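Local atomic coordinates of twitching motility pilus retraction protein (Geobacter sulfurreducens PCA, PDB entry 5ZFQ), a protein that probably acts as a hexameric ATPase motor that uses ATP to drive retraction of type IV pili. Residues Ser163-Ala168 with Gly288-Thr293; Val139-Leu144 with Ala167-Lys172. One frame throughout, in Å; residues are numbered along the deposited sequence.

Interaction 1: residues Ser163-Ala168 with Gly288-Thr293; sequences STTLAA and GVMSQT
The one flat group here is the carboxamide of Gln292, which meets the hydroxyl side of Thr165, and the Gln292 side chain also touches Val154 and Leu307, on the two strands neighbouring strand 286-296. The side chains of Gln292 and Thr165 come from opposite directions, and Thr165 OG1 stops 3.5 Å from the amide carbon Gln292 CD. Thr165 OG1 has a weak hydrogen bond to Gly161 O, one turn back in the chain. The threonine's torsion divides its two branches: with OG1 beside the backbone N (chi1 -74°), the methyl CG2 is swung round to Met290. Thr165 CG2 touches Met290 CE at 3.8 Å, the thioether chain bending at chi3 (-45°) as it brings its methyl across. Replacing Thr165 with an alanine here would take away both branches and is likely to leave the Gln292 amide without the neighbouring hydroxyl and to open a gap beside the Met290 methyl. The contact buries only 115 Å², through three residues that are all buried. Strand alternation explains the choice of partners: Met290 and Gln292 point at the helix, whereas Ser291 OG, on the other face, bonds Thr155 OG1. The nearest CA atoms, Thr165 CA and Gln292 CA, are 9.5 Å apart, a spacing suited to a helix laid over a sheet. With Ser163 closing a sequence that matches a Walker A motif, the arrangement is consistent with the P-loop helix of a RecA-like ATPase domain covering its central sheet.

Interaction 2: residues Val139-Leu144 with Ala167-Lys172; sequences VVVKEL and AAIIDK
Lys172 NZ, set against the aliphatic part of Lys142, is held by a salt bridge to Glu176 OE2 and by a long, weak ion pair with Glu146 OE2. The setting is the probable P-loop ATPase domain: helix 162-176, which follows the Walker A-like loop, lies beside the short helix 139-144 that precedes strand 150-155. The helices come close at Lys142 and Ile169, whose CA atoms are 7.3 Å apart, and 167 Å² is buried in all. No hydrogen bond joins the two segments, so the contact rests on van der Waals packing, mostly of carbon, with Lys172 NZ lying against the Lys142 chain. Lys172 supplies much of it. Its chain starts out toward the other helix and runs extended, which brings CE to Lys142, and the bend at the last bond (chi4 63°) turns NZ aside beside Lys142 CG. Lys172 CE also comes within 3.7 Å of Lys142 O, so the end of the chain reaches the backbone of the neighbouring helix. The two ammonium nitrogens, Lys142 NZ and Lys172 NZ, remain 6.1 Å apart; because Lys142 NZ has its own salt bridge to Glu133 OE2, the nearness of like charges is probably offset by separate carboxylates. On the buried side, Val141 CG1 meets Ile169 CD1 at 4.2 Å. Ile169 sets out past the other helix, but its extended chain (chi2 166°) carries CD1 back toward it, and Phe132 of the preceding helix touches both residues as well as Lys172. The lysines themselves cross at about a right angle, with Lys142 CG 3.6 Å from Lys172 NZ.

How the interactions relate
The centres of the two interactions lie about 9 Å apart, and both use helix 162-176: the two segments on it overlap at Ala167 and Ala168. Along the chain the order is 139-144, 163-168, 167-172 and, much later, 288-293. Interaction 1 sets the early turns of the helix over strand 286-296, next to strand 150-155; interaction 2 sets its later turns beside helix 139-144. Met290 joins them, its SD 3.6 Å from Val141 CG1 and its CE 4.1 Å from Ile169 CD1. Apolar contacts around Met290 thus join the helix after the probable P-loop to both the sheet and helix 139-144.

Interaction 1: residues Ser163-Ala168 with Gly288-Thr293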
loop_
_atom_site.group_PDB
_atom_site.type_symbol
_atom_site.label_atom_id
_atom_site.label_comp_id
_atom_site.label_asym_id
_atom_site.label_seq_id
_atom_site.Cartn_x
_atom_site.Cartn_y
_atom_site.Cartn_z
ATOM N N SER A 163 -13.288 -22.576 23.685
ATOM C CA SER A 163 -13.286 -21.860 24.954
ATOM C C SER A 163 -13.523 -22.754 26.190
ATOM O O SER A 163 -12.830 -22.598 27.191
ATOM C CB SER A 163 -14.331 -20.745 24.896
ATOM O OG SER A 163 -15.629 -21.285 24.659
ATOM N N THR A 164 -14.475 -23.691 26.128
ATOM C CA THR A 164 -14.726 -24.564 27.283
ATOM C C THR A 164 -13.624 -25.602 27.448
ATOM O O THR A 164 -13.368 -26.064 28.560
ATOM C CB THR A 164 -16.102 -25.326 27.220
ATOM O OG1 THR A 164 -16.202 -26.097 26.017
ATOM C CG2 THR A 164 -17.250 -24.368 27.280
ATOM N N THR A 165 -12.990 -25.985 26.345
ATOM C CA THR A 165 -11.883 -26.931 26.409
ATOM C C THR A 165 -10.667 -26.248 27.020
ATOM O O THR A 165 -10.037 -26.781 27.940
ATOM C CB THR A 165 -11.544 -27.501 25.024
ATOM O OG1 THR A 165 -12.554 -28.446 24.646
ATOM C CG2 THR A 165 -10.206 -28.202 25.047
ATOM N N LEU A 166 -10.366 -25.050 26.529
ATOM C CA LEU A 166 -9.299 -24.226 27.084
ATOM C C LEU A 166 -9.543 -23.827 28.538
ATOM O O LEU A 166 -8.630 -23.879 29.366
ATOM C CB LEU A 166 -9.126 -22.982 26.221
ATOM C CG LEU A 166 -8.450 -23.420 24.929
ATOM C CD1 LEU A 166 -8.631 -22.390 23.832
ATOM C CD2 LEU A 166 -6.982 -23.684 25.236
ATOM N N ALA A 167 -10.774 -23.441 28.848
ATOM C CA ALA A 167 -11.159 -23.136 30.211
ATOM C C ALA A 167 -10.842 -24.291 31.154
ATOM O O ALA A 167 -10.281 -24.088 32.232
ATOM C CB ALA A 167 -12.637 -22.798 30.272
ATOM N N ALA A 168 -11.193 -25.504 30.748
ATOM C CA ALA A 168 -11.020 -26.667 31.614
ATOM C C ALA A 168 -9.539 -26.970 31.827
ATOM O O ALA A 168 -9.107 -27.347 32.922
ATOM C CB ALA A 168 -11.729 -27.866 31.025
ATOM N N GLY A 288 0.816 -31.150 21.298
ATOM C CA GLY A 288 -0.518 -31.645 21.036
ATOM C C GLY A 288 -1.399 -30.720 20.222
ATOM O O GLY A 288 -1.294 -29.490 20.281
ATOM N N VAL A 289 -2.283 -31.333 19.449
ATOM C CA VAL A 289 -3.226 -30.598 18.620
ATOM C C VAL A 289 -4.593 -31.213 18.800
ATOM O O VAL A 289 -4.774 -32.416 18.629
ATOM C CB VAL A 289 -2.850 -30.631 17.104
ATOM C CG1 VAL A 289 -3.901 -29.871 16.277
ATOM C CG2 VAL A 289 -1.422 -30.102 16.872
ATOM N N MET A 290 -5.559 -30.392 19.153
ATOM C CA MET A 290 -6.917 -30.867 19.228
ATOM C C MET A 290 -7.788 -30.123 18.233
ATOM O O MET A 290 -7.861 -28.902 18.229
ATOM C CB MET A 290 -7.439 -30.736 20.652
ATOM C CG MET A 290 -6.644 -31.608 21.627
ATOM S SD MET A 290 -7.086 -31.339 23.350
ATOM C CE MET A 290 -7.118 -29.581 23.392
ATOM N N SER A 291 -8.532 -30.867 17.453
ATOM C CA SER A 291 -9.445 -30.288 16.512
ATOM C C SER A 291 -10.831 -30.659 16.919
ATOM O O SER A 291 -11.122 -31.793 17.094
ATOM C CB SER A 291 -9.120 -30.755 15.134
ATOM O OG SER A 291 -7.984 -30.070 14.738
ATOM N N GLN A 292 -11.700 -29.673 17.029
ATOM C CA GLN A 292 -13.035 -29.902 17.507
ATOM C C GLN A 292 -14.199 -29.502 16.674
ATOM O O GLN A 292 -14.125 -28.583 15.932
ATOM C CB GLN A 292 -13.188 -29.154 18.798
ATOM C CG GLN A 292 -12.189 -29.550 19.846
ATOM C CD GLN A 292 -12.492 -28.939 21.169
ATOM O OE1 GLN A 292 -13.340 -28.099 21.274
ATOM N NE2 GLN A 292 -11.796 -29.364 22.180
ATOM N N THR A 293 -15.260 -30.276 16.774
ATOM C CA THR A 293 -16.525 -29.967 16.148
ATOM C C THR A 293 -17.699 -30.212 17.059
ATOM O O THR A 293 -17.784 -31.236 17.657
ATOM C CB THR A 293 -16.836 -30.848 14.944
ATOM O OG1 THR A 293 -15.730 -30.892 14.072
ATOM C CG2 THR A 293 -17.928 -30.252 14.197
#

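Interaction 2: residues Val139-Leu144 with Ala167-Lys172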
loop_
_atom_site.group_PDB
_atom_site.type_symbol
_atom_site.label_atom_id
_atom_site.label_comp_id
_atom_site.label_asym_id
_atom_site.label_seq_id
_atom_site.Cartn_x
_atom_site.Cartn_y
_atom_site.Cartn_z
ATOM N N VAL A 139 -9.369 -38.799 28.309
ATOM C CA VAL A 139 -8.329 -38.570 29.301
ATOM C C VAL A 139 -7.058 -37.990 28.690
ATOM O O VAL A 139 -6.251 -37.377 29.390
ATOM C CB VAL A 139 -7.978 -39.861 30.031
ATOM C CG1 VAL A 139 -9.256 -40.539 30.541
ATOM C CG2 VAL A 139 -7.207 -40.783 29.108
ATOM N N VAL A 140 -6.881 -38.163 27.385
ATOM C CA VAL A 140 -5.655 -37.697 26.739
ATOM C C VAL A 140 -5.562 -36.190 26.851
ATOM O O VAL A 140 -4.468 -35.631 26.895
ATOM C CB VAL A 140 -5.579 -38.116 25.250
ATOM C CG1 VAL A 140 -6.656 -37.400 24.410
ATOM C CG2 VAL A 140 -4.178 -37.866 24.695
ATOM N N VAL A 141 -6.716 -35.535 26.922
ATOM C CA VAL A 141 -6.726 -34.079 27.009
ATOM C C VAL A 141 -6.208 -33.698 28.375
ATOM O O VAL A 141 -5.387 -32.804 28.507
ATOM C CB VAL A 141 -8.122 -33.474 26.802
ATOM C CG1 VAL A 141 -8.012 -31.964 26.766
ATOM C CG2 VAL A 141 -8.742 -33.982 25.517
ATOM N N LYS A 142 -6.693 -34.411 29.386
ATOM C CA LYS A 142 -6.240 -34.223 30.753
ATOM C C LYS A 142 -4.728 -34.424 30.858
ATOM O O LYS A 142 -4.034 -33.647 31.529
ATOM C CB LYS A 142 -6.991 -35.168 31.689
ATOM C CG LYS A 142 -6.704 -34.875 33.132
ATOM C CD LYS A 142 -7.729 -35.483 34.095
ATOM C CE LYS A 142 -8.354 -36.754 33.556
ATOM N NZ LYS A 142 -9.840 -36.718 33.684
ATOM N N GLU A 143 -4.225 -35.452 30.177
ATOM C CA GLU A 143 -2.795 -35.712 30.141
ATOM C C GLU A 143 -2.053 -34.543 29.505
ATOM O O GLU A 143 -0.952 -34.184 29.941
ATOM C CB GLU A 143 -2.493 -36.993 29.366
ATOM C CG GLU A 143 -2.883 -38.276 30.089
ATOM C CD GLU A 143 -2.594 -39.536 29.267
ATOM O OE1 GLU A 143 -1.992 -39.420 28.165
ATOM O OE2 GLU A 143 -2.972 -40.640 29.737
ATOM N N LEU A 144 -2.650 -33.963 28.465
ATOM C CA LEU A 144 -2.036 -32.837 27.766
ATOM C C LEU A 144 -1.966 -31.604 28.659
ATOM O O LEU A 144 -1.068 -30.776 28.510
ATOM C CB LEU A 144 -2.800 -32.509 26.486
ATOM C CG LEU A 144 -2.571 -33.451 25.303
ATOM C CD1 LEU A 144 -3.461 -33.014 24.180
ATOM C CD2 LEU A 144 -1.138 -33.407 24.871
ATOM N N ALA A 167 -10.774 -23.441 28.848
ATOM C CA ALA A 167 -11.159 -23.136 30.211
ATOM C C ALA A 167 -10.842 -24.291 31.154
ATOM O O ALA A 167 -10.281 -24.088 32.232
ATOM C CB ALA A 167 -12.637 -22.798 30.272
ATOM N N ALA A 168 -11.193 -25.504 30.748
ATOM C CA ALA A 168 -11.020 -26.667 31.614
ATOM C C ALA A 168 -9.539 -26.970 31.827
ATOM O O ALA A 168 -9.107 -27.347 32.922
ATOM C CB ALA A 168 -11.729 -27.866 31.025
ATOM N N ILE A 169 -8.767 -26.810 30.759
ATOM C CA ILE A 169 -7.325 -27.002 30.813
ATOM C C ILE A 169 -6.678 -26.004 31.773
ATOM O O ILE A 169 -5.869 -26.383 32.632
ATOM C CB ILE A 169 -6.690 -26.866 29.410
ATOM C CG1 ILE A 169 -6.989 -28.118 28.578
ATOM C CG2 ILE A 169 -5.194 -26.652 29.528
ATOM C CD1 ILE A 169 -6.702 -27.970 27.098
ATOM N N ILE A 170 -7.049 -24.735 31.637
ATOM C CA ILE A 170 -6.459 -23.701 32.467
ATOM C C ILE A 170 -6.868 -23.877 33.922
ATOM O O ILE A 170 -6.032 -23.706 34.828
ATOM C CB ILE A 170 -6.839 -22.298 31.956
ATOM C CG1 ILE A 170 -6.055 -22.004 30.668
ATOM C CG2 ILE A 170 -6.524 -21.238 32.993
ATOM C CD1 ILE A 170 -6.699 -21.007 29.761
ATOM N N ASP A 171 -8.129 -24.243 34.145
ATOM C CA ASP A 171 -8.620 -24.503 35.489
ATOM C C ASP A 171 -7.788 -25.582 36.168
ATOM O O ASP A 171 -7.426 -25.457 37.343
ATOM C CB ASP A 171 -10.085 -24.929 35.459
ATOM C CG ASP A 171 -10.663 -25.128 36.850
ATOM O OD1 ASP A 171 -10.444 -24.281 37.749
ATOM O OD2 ASP A 171 -11.342 -26.153 37.050
ATOM N N LYS A 172 -7.492 -26.646 35.424
ATOM C CA LYS A 172 -6.713 -27.751 35.952
ATOM C C LYS A 172 -5.292 -27.289 36.289
ATOM O O LYS A 172 -4.728 -27.689 37.319
ATOM C CB LYS A 172 -6.677 -28.906 34.960
ATOM C CG LYS A 172 -5.827 -30.077 35.446
ATOM C CD LYS A 172 -5.649 -31.150 34.370
ATOM C CE LYS A 172 -4.860 -32.350 34.897
ATOM N NZ LYS A 172 -5.549 -33.094 36.016
#